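Protein CLPV1 (Pseudomonas aeruginosa, PDB 4UQW) probably drives, as a ClpV-type ATPase chaperone, disassembly of the TssB-TssC sheath of the type VI secretion system. Local coordinates at residues 39-44 with 134-139. Sequence-based numbering, arbitrary orientation.
Sequences ELVHWF and TGLSAE
L136 reaches V41 through a staggered side chain: its CG stands anti to the carbonyl carbon, and chi2 of -179° sets CD1 anti to CA, so that both methyls of the fork come against V41. On V41, chi1 of 66° sets CG2 anti to the backbone N and tucks CG1 between N and the carbonyl carbon. The leucine fork meets the branch point of the valine rather than a single methyl: CD1 of L136 lies 3.7 Å from CB of V41, and CD2 of L136 lies 3.8 Å from the same CB. CD1 also comes to 3.8 Å from CA of V41, which places it against the helix backbone, while CD2 of L136 is 4.1 Å from CG2 of V41. L40 adds a looser touch, its CB being 4.4 Å from CD1 of L136.

The contact joins the start of helix 40-49, in the Clp amino-terminal family region of this mostly helical domain, to the end of helix 127-136, some 90 residues on. V41 follows closely on the N-cap residue E39, whose backbone N donates to ND1 of H42 at 2.9 Å, in the plane of the imidazole ring. N35 bonds NE2 of the same ring, so both ring nitrogens have partners. Beyond L136, S137 leaves helical geometry and forms an ST turn, its OG accepting from N of E139 at 3.0 Å. That OG also bonds D72 of helix 66-79, the helix whose L77 packs on V41.

The segments bury 121 Å² in sum, a small area supplied mostly by L136 and V41. The hydrogen bonds of E39 and S137 lie beside the contact and none crosses it; between the two segments the contact is aliphatic, without hydrogen-bond directionality.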
ATOM      1  N   GLU A  39      -1.447   6.071  -7.359  1.00 13.98           N
ATOM      2  CA  GLU A  39      -2.427   5.849  -6.294  1.00 14.23           C
ATOM      3  C   GLU A  39      -2.166   4.590  -5.542  1.00 13.59           C
ATOM      4  O   GLU A  39      -1.333   3.759  -5.925  1.00 13.50           O
ATOM      5  CB  GLU A  39      -3.826   5.738  -6.891  1.00 14.87           C
ATOM      6  CG  GLU A  39      -4.321   7.067  -7.489  1.00 18.14           C
ATOM      7  CD  GLU A  39      -5.774   6.996  -7.863  1.00 33.17           C
ATOM      8  OE1 GLU A  39      -6.483   6.051  -7.424  1.00 29.63           O
ATOM      9  OE2 GLU A  39      -6.198   7.896  -8.614  1.00 38.74           O
ATOM     10  N   LEU A  40      -2.910   4.459  -4.433  1.00 13.80           N
ATOM     11  CA  LEU A  40      -2.842   3.213  -3.711  1.00 15.46           C
ATOM     12  C   LEU A  40      -3.128   1.994  -4.628  1.00 14.98           C
ATOM     13  O   LEU A  40      -2.487   0.939  -4.489  1.00 14.35           O
ATOM     14  CB  LEU A  40      -3.826   3.201  -2.557  1.00 16.26           C
ATOM     15  CG  LEU A  40      -3.555   4.134  -1.387  1.00 15.53           C
ATOM     16  CD1 LEU A  40      -4.762   4.078  -0.393  1.00 19.02           C
ATOM     17  CD2 LEU A  40      -2.288   3.757  -0.674  1.00 18.78           C
ATOM     18  N   VAL A  41      -4.079   2.140  -5.581  1.00 14.89           N
ATOM     19  CA  VAL A  41      -4.385   0.969  -6.406  1.00 15.30           C
ATOM     20  C   VAL A  41      -3.151   0.573  -7.280  1.00 15.25           C
ATOM     21  O   VAL A  41      -2.864  -0.624  -7.439  1.00 15.02           O
ATOM     22  CB  VAL A  41      -5.637   1.221  -7.265  1.00 15.16           C
ATOM     23  CG1 VAL A  41      -5.403   2.329  -8.305  1.00 17.18           C
ATOM     24  CG2 VAL A  41      -6.040  -0.080  -7.987  1.00 18.61           C
ATOM     25  N   HIS A  42      -2.384   1.562  -7.785  1.00 15.78           N
ATOM     26  CA  HIS A  42      -1.177   1.214  -8.547  1.00 13.82           C
ATOM     27  C   HIS A  42      -0.180   0.481  -7.668  1.00 15.20           C
ATOM     28  O   HIS A  42       0.472  -0.472  -8.098  1.00 15.41           O
ATOM     29  CB  HIS A  42      -0.470   2.473  -9.103  1.00 15.13           C
ATOM     30  CG  HIS A  42      -1.255   3.240 -10.118  1.00 15.37           C
ATOM     31  ND1 HIS A  42      -1.807   4.455  -9.800  1.00 15.48           N
ATOM     32  CD2 HIS A  42      -1.541   3.004 -11.422  1.00 15.40           C
ATOM     33  CE1 HIS A  42      -2.397   4.964 -10.875  1.00 16.49           C
ATOM     34  NE2 HIS A  42      -2.253   4.100 -11.865  1.00 16.15           N
ATOM     35  N   TRP A  43       0.004   0.981  -6.439  1.00 14.29           N
ATOM     36  CA  TRP A  43       1.045   0.466  -5.538  1.00 13.82           C
ATOM     37  C   TRP A  43       0.682  -0.971  -5.148  1.00 15.98           C
ATOM     38  O   TRP A  43       1.515  -1.888  -5.203  1.00 15.11           O
ATOM     39  CB  TRP A  43       1.098   1.341  -4.294  1.00 12.88           C
ATOM     40  CG  TRP A  43       2.345   1.146  -3.471  1.00 14.40           C
ATOM     41  CD1 TRP A  43       3.434   0.402  -3.796  1.00 15.22           C
ATOM     42  CD2 TRP A  43       2.589   1.787  -2.234  1.00 15.18           C
ATOM     43  NE1 TRP A  43       4.397   0.548  -2.779  1.00 13.60           N
ATOM     44  CE2 TRP A  43       3.898   1.437  -1.845  1.00 13.38           C
ATOM     45  CE3 TRP A  43       1.855   2.724  -1.465  1.00 16.70           C
ATOM     46  CZ2 TRP A  43       4.468   1.917  -0.640  1.00 16.01           C
ATOM     47  CZ3 TRP A  43       2.401   3.213  -0.291  1.00 15.56           C
ATOM     48  CH2 TRP A  43       3.717   2.799   0.101  1.00 15.64           C
ATOM     49  N   PHE A  44      -0.583  -1.162  -4.726  1.00 15.53           N
ATOM     50  CA  PHE A  44      -1.005  -2.490  -4.268  1.00 16.79           C
ATOM     51  C   PHE A  44      -1.013  -3.481  -5.452  1.00 17.75           C
ATOM     52  O   PHE A  44      -0.609  -4.653  -5.301  1.00 16.88           O
ATOM     53  CB  PHE A  44      -2.393  -2.415  -3.605  1.00 17.30           C
ATOM     54  CG  PHE A  44      -2.309  -2.065  -2.165  1.00 21.19           C
ATOM     55  CD1 PHE A  44      -1.419  -1.113  -1.750  1.00 27.90           C
ATOM     56  CD2 PHE A  44      -3.107  -2.702  -1.201  1.00 25.21           C
ATOM     57  CE1 PHE A  44      -1.324  -0.753  -0.404  1.00 35.78           C
ATOM     58  CE2 PHE A  44      -2.988  -2.342   0.160  1.00 23.57           C
ATOM     59  CZ  PHE A  44      -2.117  -1.381   0.530  1.00 25.91           C
ATOM     60  N   THR A 134     -11.262   0.118   0.844  1.00 21.90           N
ATOM     61  CA  THR A 134     -12.420  -0.741   0.569  1.00 21.71           C
ATOM     62  C   THR A 134     -13.141  -0.314  -0.696  1.00 24.79           C
ATOM     63  O   THR A 134     -13.780  -1.118  -1.322  1.00 25.46           O
ATOM     64  CB  THR A 134     -13.392  -0.795   1.784  1.00 24.75           C
ATOM     65  OG1 THR A 134     -13.962   0.512   2.036  1.00 29.98           O
ATOM     66  CG2 THR A 134     -12.640  -1.247   3.035  1.00 29.87           C
ATOM     67  N   GLY A 135     -12.988   0.950  -1.090  1.00 22.49           N
ATOM     68  CA  GLY A 135     -13.496   1.412  -2.366  1.00 24.78           C
ATOM     69  C   GLY A 135     -12.849   0.676  -3.539  1.00 21.01           C
ATOM     70  O   GLY A 135     -13.524   0.423  -4.537  1.00 24.53           O
ATOM     71  N   LEU A 136     -11.593   0.297  -3.419  1.00 20.89           N
ATOM     72  CA  LEU A 136     -10.909  -0.493  -4.428  1.00 21.15           C
ATOM     73  C   LEU A 136     -11.431  -1.916  -4.507  1.00 21.27           C
ATOM     74  O   LEU A 136     -11.621  -2.471  -5.596  1.00 22.36           O
ATOM     75  CB  LEU A 136      -9.401  -0.510  -4.153  1.00 20.09           C
ATOM     76  CG  LEU A 136      -8.725   0.866  -4.187  1.00 21.04           C
ATOM     77  CD1 LEU A 136      -7.243   0.721  -3.937  1.00 21.74           C
ATOM     78  CD2 LEU A 136      -8.971   1.516  -5.544  1.00 22.96           C
ATOM     79  N   SER A 137     -11.660  -2.523  -3.346  1.00 20.17           N
ATOM     80  CA  SER A 137     -12.235  -3.889  -3.324  1.00 20.32           C
ATOM     81  C   SER A 137     -12.956  -4.100  -2.021  1.00 17.94           C
ATOM     82  O   SER A 137     -12.362  -3.917  -0.941  1.00 20.15           O
ATOM     83  CB  SER A 137     -11.140  -4.963  -3.453  1.00 18.85           C
ATOM     84  OG  SER A 137     -11.727  -6.259  -3.376  1.00 18.02           O
ATOM     85  N   ALA A 138     -14.213  -4.559  -2.129  1.00 20.22           N
ATOM     86  CA  ALA A 138     -14.921  -4.965  -0.942  1.00 22.32           C
ATOM     87  C   ALA A 138     -14.236  -6.117  -0.224  1.00 18.63           C
ATOM     88  O   ALA A 138     -14.477  -6.297   0.983  1.00 20.95           O
ATOM     89  CB  ALA A 138     -16.356  -5.352  -1.298  1.00 23.18           C
ATOM     90  N   GLU A 139     -13.323  -6.838  -0.884  1.00 17.37           N
ATOM     91  CA  GLU A 139     -12.553  -7.892  -0.187  1.00 19.51           C
ATOM     92  C   GLU A 139     -11.814  -7.301   1.004  1.00 20.56           C
ATOM     93  O   GLU A 139     -11.615  -7.964   2.029  1.00 19.92           O
ATOM     94  CB  GLU A 139     -11.509  -8.578  -1.106  1.00 18.97           C
ATOM     95  CG  GLU A 139     -12.181  -9.469  -2.197  1.00 19.29           C
ATOM     96  CD  GLU A 139     -12.994 -10.561  -1.573  1.00 20.75           C
ATOM     97  OE1 GLU A 139     -12.478 -11.416  -0.845  1.00 20.55           O
ATOM     98  OE2 GLU A 139     -14.236 -10.663  -1.849  1.00 24.91           O
TER